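Local structure of transcription antitermination protein NusB (3R2C) at residues K49-A54 and A90-L95; I61-I65 and L85-A90. The protein probably acts in transcription antitermination, being needed for transcription of ribosomal RNA genes and binding the boxA antiterminator sequence of their operons. All coordinates share one frame; numbering follows the deposited sequence.

Contact 1 of 2, residues K49-A54 and A90-L95; sequences KLVDTA and AELIFL
Thr53 and Leu95 meet where two helices of the all-helical NusB fold pack together: 49-54, from helix 41-56, lies on the C-terminal turn of helix 79-94. The axes of the short helical segments 49-54 and 90-94 run at 66° to each other and approach to 10.0 Å. The backbones come nearest at Ala54 and Ala90, whose small side chains allow it, CB to CB 4.0 Å. Thr53 points at 90-95 and splits its two branches. Its methyl CG2, anti to its own backbone N, meets Phe94 CB at 3.6 Å, while the hydroxyl, anti to the carbonyl carbon, turns back to its own helix: OG1 donates to Lys49 O at 2.7 Å, tilted 33° from the carbonyl plane. Lys49 O thus accepts twice, since the Thr53 amide reaches it from the opposite face, and OG1 has a partner within its own helix. Leu95 points at 49-54 and divides its two methyls between neighbours. CD1 touches Leu50 CD2 at 3.8 Å, the two side chains crossing at about a right angle. Leu50 CD2 also lies across Glu91, touching it from CB to the carboxylate, whose oxygens are held by Arg8 (salt bridge, OE1) and Tyr46 (hydrogen bond, OE2). A wide pi-type turn closes the helix, with Leu95 N donating to Ala90 O at 2.9 Å. At the exposed margin the bent chain of Lys49 brings NZ to 3.6 Å from Leu95 CD1, while Leu95 CD2 lies 3.5 Å from Thr53 OG1.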
# COMPACT_ATOMS: atom_id res chain seq x y z
N LYS A 49 -11.18 -8.40 -8.29
CA LYS A 49 -10.62 -9.75 -8.37
C LYS A 49 -9.17 -9.81 -7.86
O LYS A 49 -8.81 -10.75 -7.15
CB LYS A 49 -10.70 -10.27 -9.80
CG LYS A 49 -10.35 -11.75 -9.92
CD LYS A 49 -10.94 -12.33 -11.19
CE LYS A 49 -10.40 -11.61 -12.40
NZ LYS A 49 -8.93 -11.76 -12.48
N LEU A 50 -8.36 -8.80 -8.20
CA LEU A 50 -6.99 -8.71 -7.68
C LEU A 50 -7.00 -8.63 -6.17
O LEU A 50 -6.27 -9.35 -5.50
CB LEU A 50 -6.27 -7.48 -8.23
CG LEU A 50 -5.97 -7.51 -9.72
CD1 LEU A 50 -5.50 -6.11 -10.20
CD2 LEU A 50 -4.92 -8.57 -10.01
N VAL A 51 -7.84 -7.74 -5.63
CA VAL A 51 -7.92 -7.57 -4.17
C VAL A 51 -8.42 -8.85 -3.52
O VAL A 51 -7.85 -9.33 -2.54
CB VAL A 51 -8.82 -6.37 -3.77
CG1 VAL A 51 -9.09 -6.40 -2.25
CG2 VAL A 51 -8.16 -5.05 -4.16
N ASP A 52 -9.48 -9.42 -4.08
CA ASP A 52 -10.05 -10.64 -3.48
C ASP A 52 -9.02 -11.78 -3.45
O ASP A 52 -8.97 -12.57 -2.50
CB ASP A 52 -11.30 -11.10 -4.23
CG ASP A 52 -12.49 -10.17 -4.00
OD1 ASP A 52 -12.43 -9.33 -3.08
OD2 ASP A 52 -13.49 -10.30 -4.75
N THR A 53 -8.21 -11.84 -4.50
CA THR A 53 -7.23 -12.91 -4.65
C THR A 53 -6.10 -12.76 -3.65
O THR A 53 -5.73 -13.73 -2.97
CB THR A 53 -6.63 -12.93 -6.08
OG1 THR A 53 -7.65 -13.20 -7.03
CG2 THR A 53 -5.54 -13.99 -6.20
N ALA A 54 -5.55 -11.56 -3.56
CA ALA A 54 -4.47 -11.27 -2.61
C ALA A 54 -4.92 -11.51 -1.18
O ALA A 54 -4.17 -12.06 -0.37
CB ALA A 54 -3.97 -9.83 -2.77
N ALA A 90 0.01 -12.23 -6.42
CA ALA A 90 -1.38 -12.60 -6.63
C ALA A 90 -1.69 -12.71 -8.12
O ALA A 90 -2.34 -13.66 -8.56
CB ALA A 90 -2.32 -11.59 -5.96
N GLU A 91 -1.22 -11.76 -8.92
CA GLU A 91 -1.56 -11.80 -10.35
C GLU A 91 -0.72 -12.81 -11.14
O GLU A 91 -1.25 -13.55 -11.97
CB GLU A 91 -1.42 -10.42 -11.02
CG GLU A 91 -2.12 -10.41 -12.38
CD GLU A 91 -2.32 -9.02 -12.94
OE1 GLU A 91 -1.79 -8.05 -12.36
OE2 GLU A 91 -3.03 -8.90 -13.97
N LEU A 92 0.58 -12.84 -10.89
CA LEU A 92 1.47 -13.70 -11.67
C LEU A 92 1.22 -15.16 -11.36
O LEU A 92 1.27 -16.01 -12.23
CB LEU A 92 2.93 -13.37 -11.36
CG LEU A 92 3.41 -12.04 -11.96
CD1 LEU A 92 4.80 -11.70 -11.42
CD2 LEU A 92 3.40 -12.09 -13.49
N ILE A 93 0.94 -15.45 -10.10
CA ILE A 93 0.90 -16.83 -9.65
C ILE A 93 -0.52 -17.31 -9.42
O ILE A 93 -0.92 -18.32 -9.98
CB ILE A 93 1.73 -17.03 -8.39
CG1 ILE A 93 3.20 -16.78 -8.72
CG2 ILE A 93 1.52 -18.44 -7.82
CD1 ILE A 93 4.17 -17.29 -7.69
N PHE A 94 -1.28 -16.59 -8.62
CA PHE A 94 -2.58 -17.08 -8.23
C PHE A 94 -3.62 -16.85 -9.33
O PHE A 94 -4.59 -17.59 -9.43
CB PHE A 94 -2.98 -16.50 -6.86
CG PHE A 94 -2.19 -17.09 -5.73
CD1 PHE A 94 -0.98 -16.53 -5.35
CD2 PHE A 94 -2.64 -18.24 -5.08
CE1 PHE A 94 -0.24 -17.09 -4.32
CE2 PHE A 94 -1.91 -18.81 -4.05
CZ PHE A 94 -0.71 -18.24 -3.66
N LEU A 95 -3.40 -15.85 -10.17
CA LEU A 95 -4.28 -15.67 -11.33
C LEU A 95 -3.60 -16.16 -12.62
O LEU A 95 -4.17 -16.04 -13.70
CB LEU A 95 -4.72 -14.22 -11.46
CG LEU A 95 -5.63 -13.71 -10.33
CD1 LEU A 95 -5.93 -12.23 -10.52
CD2 LEU A 95 -6.93 -14.51 -10.24

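Contact 2 of 2, residues I61-I65 and L85-A90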
# COMPACT_ATOMS: atom_id res chain seq x y z
N ILE A 61 0.94 -16.02 0.07
CA ILE A 61 1.67 -14.99 -0.69
C ILE A 61 2.86 -14.47 0.13
O ILE A 61 3.98 -14.36 -0.36
CB ILE A 61 0.71 -13.84 -1.08
CG1 ILE A 61 -0.22 -14.32 -2.21
CG2 ILE A 61 1.49 -12.60 -1.50
CD1 ILE A 61 -1.38 -13.39 -2.51
N ASP A 62 2.63 -14.20 1.41
CA ASP A 62 3.69 -13.70 2.28
C ASP A 62 4.81 -14.74 2.43
O ASP A 62 5.99 -14.40 2.49
CB ASP A 62 3.10 -13.31 3.65
CG ASP A 62 2.35 -11.96 3.60
OD1 ASP A 62 2.24 -11.37 2.50
OD2 ASP A 62 1.86 -11.50 4.66
N SER A 63 4.44 -16.01 2.52
CA SER A 63 5.43 -17.08 2.61
C SER A 63 6.26 -17.19 1.33
O SER A 63 7.48 -17.38 1.37
CB SER A 63 4.71 -18.41 2.87
OG SER A 63 5.61 -19.49 2.84
N ILE A 64 5.60 -17.09 0.18
CA ILE A 64 6.31 -17.15 -1.09
C ILE A 64 7.32 -16.01 -1.19
O ILE A 64 8.45 -16.20 -1.61
CB ILE A 64 5.33 -17.08 -2.27
CG1 ILE A 64 4.58 -18.41 -2.38
CG2 ILE A 64 6.08 -16.73 -3.56
CD1 ILE A 64 3.33 -18.33 -3.21
N ILE A 65 6.90 -14.82 -0.79
CA ILE A 65 7.78 -13.67 -0.79
C ILE A 65 8.96 -13.90 0.16
O ILE A 65 10.11 -13.69 -0.21
CB ILE A 65 7.00 -12.39 -0.41
CG1 ILE A 65 6.03 -12.00 -1.55
CG2 ILE A 65 7.95 -11.24 -0.09
CD1 ILE A 65 4.97 -10.98 -1.11
N LEU A 85 4.55 -6.15 -3.94
CA LEU A 85 4.95 -7.54 -4.09
C LEU A 85 3.76 -8.48 -3.88
O LEU A 85 3.62 -9.47 -4.58
CB LEU A 85 6.09 -7.92 -3.13
CG LEU A 85 7.48 -7.47 -3.62
CD1 LEU A 85 8.54 -7.55 -2.51
CD2 LEU A 85 7.92 -8.28 -4.84
N ARG A 86 2.89 -8.18 -2.92
CA ARG A 86 1.75 -9.04 -2.69
C ARG A 86 0.87 -9.05 -3.92
O ARG A 86 0.36 -10.09 -4.34
CB ARG A 86 0.95 -8.57 -1.48
CG ARG A 86 1.57 -8.97 -0.13
CD ARG A 86 1.08 -8.05 1.01
NE ARG A 86 1.32 -8.65 2.32
CZ ARG A 86 1.17 -8.03 3.48
NH1 ARG A 86 0.80 -6.75 3.53
NH2 ARG A 86 1.40 -8.69 4.60
N LEU A 87 0.70 -7.88 -4.51
CA LEU A 87 -0.15 -7.75 -5.68
C LEU A 87 0.47 -8.48 -6.87
O LEU A 87 -0.22 -9.19 -7.62
CB LEU A 87 -0.36 -6.27 -6.00
CG LEU A 87 -1.20 -5.97 -7.24
CD1 LEU A 87 -2.59 -6.59 -7.12
CD2 LEU A 87 -1.29 -4.45 -7.47
N GLY A 88 1.78 -8.31 -7.06
CA GLY A 88 2.49 -8.97 -8.15
C GLY A 88 2.36 -10.48 -8.04
O GLY A 88 2.12 -11.17 -9.02
N VAL A 89 2.50 -11.01 -6.84
CA VAL A 89 2.43 -12.46 -6.66
C VAL A 89 1.01 -12.96 -6.93
O VAL A 89 0.82 -13.98 -7.56
CB VAL A 89 2.90 -12.88 -5.26
CG1 VAL A 89 2.53 -14.36 -4.97
CG2 VAL A 89 4.40 -12.65 -5.13
N ALA A 90 0.01 -12.23 -6.42
CA ALA A 90 -1.38 -12.60 -6.63
C ALA A 90 -1.69 -12.71 -8.12
O ALA A 90 -2.34 -13.66 -8.56
CB ALA A 90 -2.32 -11.59 -5.96
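A nearly perpendicular helix crossing inside the NusB helical bundle, 102° between the short axes, sets 61-65 on the middle of helix 79-94, with an apolar core bordered by a salt bridge. Arg86 and Asp62 form that bridge side-on, one nitrogen to each carboxylate oxygen. Arg86 NE donates to the syn lone pair of Asp62 OD1, 2.9 Å away, in an almost straight bond (176°), and NH2 reaches OD2 of Asp62 at 2.8 Å. The carboxylate and guanidinium planes are only 18° apart; the paired bonds hold them nearly coplanar and limit the rotation of each group. Arginine suits the place because its chain, extended from CG to NE, carries the charge past the apolar layer while its CG lies against Ile61 CG2. NH1 also donates to Asn83. Within the layer, beta-branched residues offer broad surfaces to each other. Ile61 and Val89 slide past one another in opposite directions, with Ile61 CG1 3.9 Å from Val89 CG1, and Ile61 CD1 reaches on to Ala90 CB. With CG1 anti to the carbonyl carbon and CD1 extended beyond it, Ile65 brings CD1 to 3.8 Å from Leu85 CB; its CG1 meanwhile lies 4.0 Å from Val89 CG2. Around this crossing, helix 117-137 supplies Ile130 against Ile64 and Ile65, and Val123 and Leu127 against Leu85, while Leu87 packs on helix 3-21.

How the contacts relate
Contacts 1 and 2 lie about 9 Å apart, centre to centre, and both are built on helix 79-94, whose middle turns meet helix 58-66 and whose last turn meets helix 41-56. Those two helices follow each other in the chain, so the order is 49-54, 61-65, 85-90, 90-95, with contact 2 enclosed between the two segments of contact 1. Ala90 belongs to both. The interfaces also touch directly: Phe94 CE1 lies 3.5 Å from Ile61 CG1, and Ile61 CD1 lies 3.7 Å from Ala54 CA. Together they form a continuous, mostly buried layer that joins three helices of the NusB fold.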